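Local coordinates for putative exported protein (Bacteroides fragilis, PDB 4RAA), which is of unknown function but folds as a six-bladed beta-propeller of the YWTD superfamily and is probably exported from the cytoplasm, perhaps as a lipoprotein, at residues G44-R47 with C52-I55; F92-D95 with Y100-A103. All coordinates share one frame; numbering follows the deposited sequence.

Contact 1: residues G44-R47 with C52-I55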
loop_
_atom_site.group_PDB
_atom_site.type_symbol
_atom_site.label_atom_id
_atom_site.label_comp_id
_atom_site.label_asym_id
_atom_site.label_seq_id
_atom_site.Cartn_x
_atom_site.Cartn_y
_atom_site.Cartn_z
ATOM N N GLY A 44 -24.915 8.615 -5.104
ATOM C CA GLY A 44 -24.103 8.286 -6.274
ATOM C C GLY A 44 -24.006 6.811 -6.592
ATOM O O GLY A 44 -24.232 6.418 -7.734
ATOM N N LEU A 45 -23.670 6.006 -5.581
ATOM C CA LEU A 45 -23.478 4.560 -5.729
ATOM C C LEU A 45 -24.057 3.834 -4.519
ATOM O O LEU A 45 -24.005 4.365 -3.411
ATOM C CB LEU A 45 -21.975 4.288 -5.864
ATOM C CG LEU A 45 -21.396 2.866 -5.940
ATOM C CD1 LEU A 45 -21.942 2.052 -7.115
ATOM C CD2 LEU A 45 -19.872 2.942 -6.011
ATOM N N ILE A 46 -24.594 2.630 -4.733
ATOM C CA ILE A 46 -25.186 1.819 -3.659
ATOM C C ILE A 46 -24.886 0.317 -3.826
ATOM O O ILE A 46 -24.953 -0.194 -4.931
ATOM C CB ILE A 46 -26.704 2.099 -3.531
ATOM C CG1 ILE A 46 -27.280 1.491 -2.244
ATOM C CG2 ILE A 46 -27.481 1.618 -4.754
ATOM C CD1 ILE A 46 -28.694 1.946 -1.949
ATOM N N ARG A 47 -24.546 -0.354 -2.715
ATOM C CA ARG A 47 -24.216 -1.783 -2.674
ATOM C C ARG A 47 -24.784 -2.444 -1.417
ATOM O O ARG A 47 -24.806 -1.819 -0.359
ATOM C CB ARG A 47 -22.688 -1.992 -2.649
ATOM C CG ARG A 47 -21.895 -1.446 -3.834
ATOM C CD ARG A 47 -22.262 -2.122 -5.143
ATOM N NE ARG A 47 -21.410 -1.695 -6.264
ATOM C CZ ARG A 47 -21.680 -1.856 -7.572
ATOM N NH1 ARG A 47 -22.831 -2.400 -8.001
ATOM N NH2 ARG A 47 -20.791 -1.432 -8.485
ATOM N N CYS A 52 -27.469 -4.474 5.200
ATOM C CA CYS A 52 -27.163 -3.044 5.184
ATOM C C CYS A 52 -26.972 -2.533 3.755
ATOM O O CYS A 52 -26.725 -3.307 2.823
ATOM C CB CYS A 52 -25.915 -2.730 6.026
ATOM S SG CYS A 52 -26.082 -3.044 7.796
ATOM N N LEU A 53 -27.085 -1.213 3.622
ATOM C CA LEU A 53 -26.941 -0.495 2.371
ATOM C C LEU A 53 -25.739 0.438 2.458
ATOM O O LEU A 53 -25.763 1.412 3.224
ATOM C CB LEU A 53 -28.192 0.352 2.108
ATOM C CG LEU A 53 -29.545 -0.348 2.068
ATOM C CD1 LEU A 53 -30.626 0.704 1.864
ATOM C CD2 LEU A 53 -29.601 -1.426 0.989
ATOM N N LEU A 54 -24.688 0.136 1.694
ATOM C CA LEU A 54 -23.525 1.024 1.599
ATOM C C LEU A 54 -23.886 2.093 0.565
ATOM O O LEU A 54 -24.161 1.747 -0.580
ATOM C CB LEU A 54 -22.248 0.265 1.202
ATOM C CG LEU A 54 -21.438 -0.378 2.335
ATOM C CD1 LEU A 54 -22.291 -1.184 3.303
ATOM C CD2 LEU A 54 -20.318 -1.231 1.752
ATOM N N ILE A 55 -23.916 3.365 0.976
ATOM C CA ILE A 55 -24.262 4.500 0.102
ATOM C C ILE A 55 -23.115 5.498 0.066
ATOM O O ILE A 55 -22.650 5.925 1.121
ATOM C CB ILE A 55 -25.551 5.218 0.586
ATOM C CG1 ILE A 55 -26.761 4.295 0.381
ATOM C CG2 ILE A 55 -25.771 6.555 -0.147
ATOM C CD1 ILE A 55 -28.067 4.798 0.959
#
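Arg-47 and Leu-54 face each other as a hydrogen-bonded antiparallel pair, each backbone giving and taking one bond. Arg-47 N reaches Leu-54 O at 3.0 Å. Leu-54 N returns to Arg-47 O at 2.8 Å. One step along, Ile-46 and Ile-55 form a non-hydrogen-bonded pair, where CA-H...O contacts supplement the ladder: Ile-46 CA lies 3.2 Å from Leu-54 O. The two strands are the arms of a beta hairpin, 45-49 with 52-57, inside a propeller blade; beyond the pair, Gly-44 and Leu-45 both face Leu-56 in a classic beta bulge.

Apolar packing on one face comes from the isoleucines, whose side chains run alongside one another. Ile-46 CD1 reaches Ile-55 CG1 at 3.8 Å because chi1 (-168°) sets CG1 opposite the backbone N; beta-branched residues suit such an extended, buried strand. On the other face Arg-47 leaves with its CB 4.5 Å from Leu-54 CB, then turns its chain back along its own strand, where Leu-45 CD1 covers one face of the guanidinium near the rim. Its methylenes pack on Phe-92 of strand 85-94, and this apolar stem with a charged end suits a partly exposed place.

Contact 2: residues F92-D95 with Y100-A103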
loop_
_atom_site.group_PDB
_atom_site.type_symbol
_atom_site.label_atom_id
_atom_site.label_comp_id
_atom_site.label_asym_id
_atom_site.label_seq_id
_atom_site.Cartn_x
_atom_site.Cartn_y
_atom_site.Cartn_z
ATOM N N PHE A 92 -16.130 2.539 -4.706
ATOM C CA PHE A 92 -15.667 1.585 -3.691
ATOM C C PHE A 92 -16.091 0.155 -4.071
ATOM O O PHE A 92 -16.836 -0.045 -5.022
ATOM C CB PHE A 92 -16.175 1.966 -2.286
ATOM C CG PHE A 92 -17.669 1.852 -2.125
ATOM C CD1 PHE A 92 -18.510 2.894 -2.505
ATOM C CD2 PHE A 92 -18.245 0.685 -1.605
ATOM C CE1 PHE A 92 -19.892 2.781 -2.369
ATOM C CE2 PHE A 92 -19.627 0.568 -1.474
ATOM C CZ PHE A 92 -20.453 1.620 -1.852
ATOM N N PHE A 93 -15.594 -0.830 -3.338
ATOM C CA PHE A 93 -15.997 -2.231 -3.551
ATOM C C PHE A 93 -15.761 -3.042 -2.294
ATOM O O PHE A 93 -15.020 -2.614 -1.409
ATOM C CB PHE A 93 -15.319 -2.872 -4.785
ATOM C CG PHE A 93 -13.827 -3.087 -4.647
ATOM C CD1 PHE A 93 -12.921 -2.063 -4.953
ATOM C CD2 PHE A 93 -13.318 -4.335 -4.244
ATOM C CE1 PHE A 93 -11.544 -2.272 -4.839
ATOM C CE2 PHE A 93 -11.945 -4.541 -4.125
ATOM C CZ PHE A 93 -11.059 -3.511 -4.416
ATOM N N VAL A 94 -16.433 -4.187 -2.222
ATOM C CA VAL A 94 -16.326 -5.121 -1.104
ATOM C C VAL A 94 -15.585 -6.311 -1.691
ATOM O O VAL A 94 -15.940 -6.750 -2.788
ATOM C CB VAL A 94 -17.734 -5.532 -0.603
ATOM C CG1 VAL A 94 -17.650 -6.560 0.529
ATOM C CG2 VAL A 94 -18.523 -4.293 -0.174
ATOM N N ASP A 95 -14.572 -6.842 -0.993
ATOM C CA ASP A 95 -13.846 -7.994 -1.534
ATOM C C ASP A 95 -14.763 -9.225 -1.528
ATOM O O ASP A 95 -15.763 -9.264 -0.797
ATOM C CB ASP A 95 -12.472 -8.240 -0.861
ATOM C CG ASP A 95 -12.560 -8.883 0.516
ATOM O OD1 ASP A 95 -13.203 -8.277 1.407
ATOM O OD2 ASP A 95 -11.938 -9.965 0.714
ATOM N N TYR A 100 -12.850 -6.673 3.734
ATOM C CA TYR A 100 -12.664 -5.233 3.639
ATOM C C TYR A 100 -13.529 -4.504 2.639
ATOM O O TYR A 100 -14.019 -5.098 1.684
ATOM C CB TYR A 100 -11.203 -4.926 3.292
ATOM C CG TYR A 100 -10.713 -5.308 1.889
ATOM C CD1 TYR A 100 -10.941 -4.462 0.782
ATOM C CD2 TYR A 100 -9.968 -6.488 1.670
ATOM C CE1 TYR A 100 -10.471 -4.786 -0.486
ATOM C CE2 TYR A 100 -9.492 -6.821 0.393
ATOM C CZ TYR A 100 -9.739 -5.962 -0.683
ATOM O OH TYR A 100 -9.291 -6.261 -1.958
ATOM N N ILE A 101 -13.643 -3.188 2.864
ATOM C CA ILE A 101 -14.316 -2.235 1.976
ATOM C C ILE A 101 -13.211 -1.251 1.549
ATOM O O ILE A 101 -12.632 -0.568 2.392
ATOM C CB ILE A 101 -15.471 -1.472 2.666
ATOM C CG1 ILE A 101 -16.580 -2.438 3.087
ATOM C CG2 ILE A 101 -16.034 -0.394 1.733
ATOM C CD1 ILE A 101 -17.497 -1.869 4.142
ATOM N N ALA A 102 -12.941 -1.188 0.245
ATOM C CA ALA A 102 -11.877 -0.366 -0.330
ATOM C C ALA A 102 -12.478 0.793 -1.106
ATOM O O ALA A 102 -13.091 0.566 -2.150
ATOM C CB ALA A 102 -11.011 -1.216 -1.251
ATOM N N ALA A 103 -12.306 2.016 -0.598
ATOM C CA ALA A 103 -12.796 3.229 -1.259
ATOM C C ALA A 103 -11.634 3.937 -1.979
ATOM O O ALA A 103 -10.514 4.008 -1.441
ATOM C CB ALA A 103 -13.434 4.150 -0.244
#
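Asp-95 and Tyr-100 meet where the strands run into their connecting turn, and two hydrogen bonds link them there. Tyr-100 N donates to Asp-95 OD1 at 2.8 Å, nearly straight at 171° but approaching from above the carboxylate plane. Asp-95 N bonds back to Tyr-100 O, and OD1 also accepts from Asn-99 N in the turn, Tyr-100 itself opening the strand. Farther along, Phe-93 and Ala-102 exchange backbone bonds, Ala-102 N to Phe-93 O at 3.0 Å.

Ring contacts line the face of Phe-93, Tyr-100 and Ala-102. With chi1 at 69°, Tyr-100 swings its ring over Asp-95, whose CB sits 3.7 Å from the ring centroid in a CH-pi contact while the carboxylate stacks within 5° of parallel. Phe-93 CE2 meets Tyr-100 CE1 at 3.9 Å, the side chains crossing at a slant. Ala-102 CB lies 4.1 Å from the Phe-93 ring centroid; the short methyl lets the ring lie over it.

Apolar packing on the other face joins Phe-92 CD2 to Ile-101 CG2 at 4.1 Å, and Val-94 CG2 to Ile-101 CG1. This is the first hairpin of the antiparallel meander 85-94, 100-105, 110-115, 121-126, a four-stranded propeller blade.

The two hairpins follow one another in the sequence, with their centres about 11 Å apart. They pack face against face through Phe-92: its CE1 meets Leu-45 CD2 at 3.6 Å, and its CE2 lies 3.8 Å from Leu-54 CD2 and also 3.8 Å from Arg-47 CG. Leu-54 CD2 touches Ile-101 CD1 as well, at 3.8 Å. The Leu-45, Arg-47 and Leu-54 face of contact 1 thus meets the Phe-92, Val-94 and Ile-101 face of contact 2, consistent with the apolar packing between adjacent propeller blades.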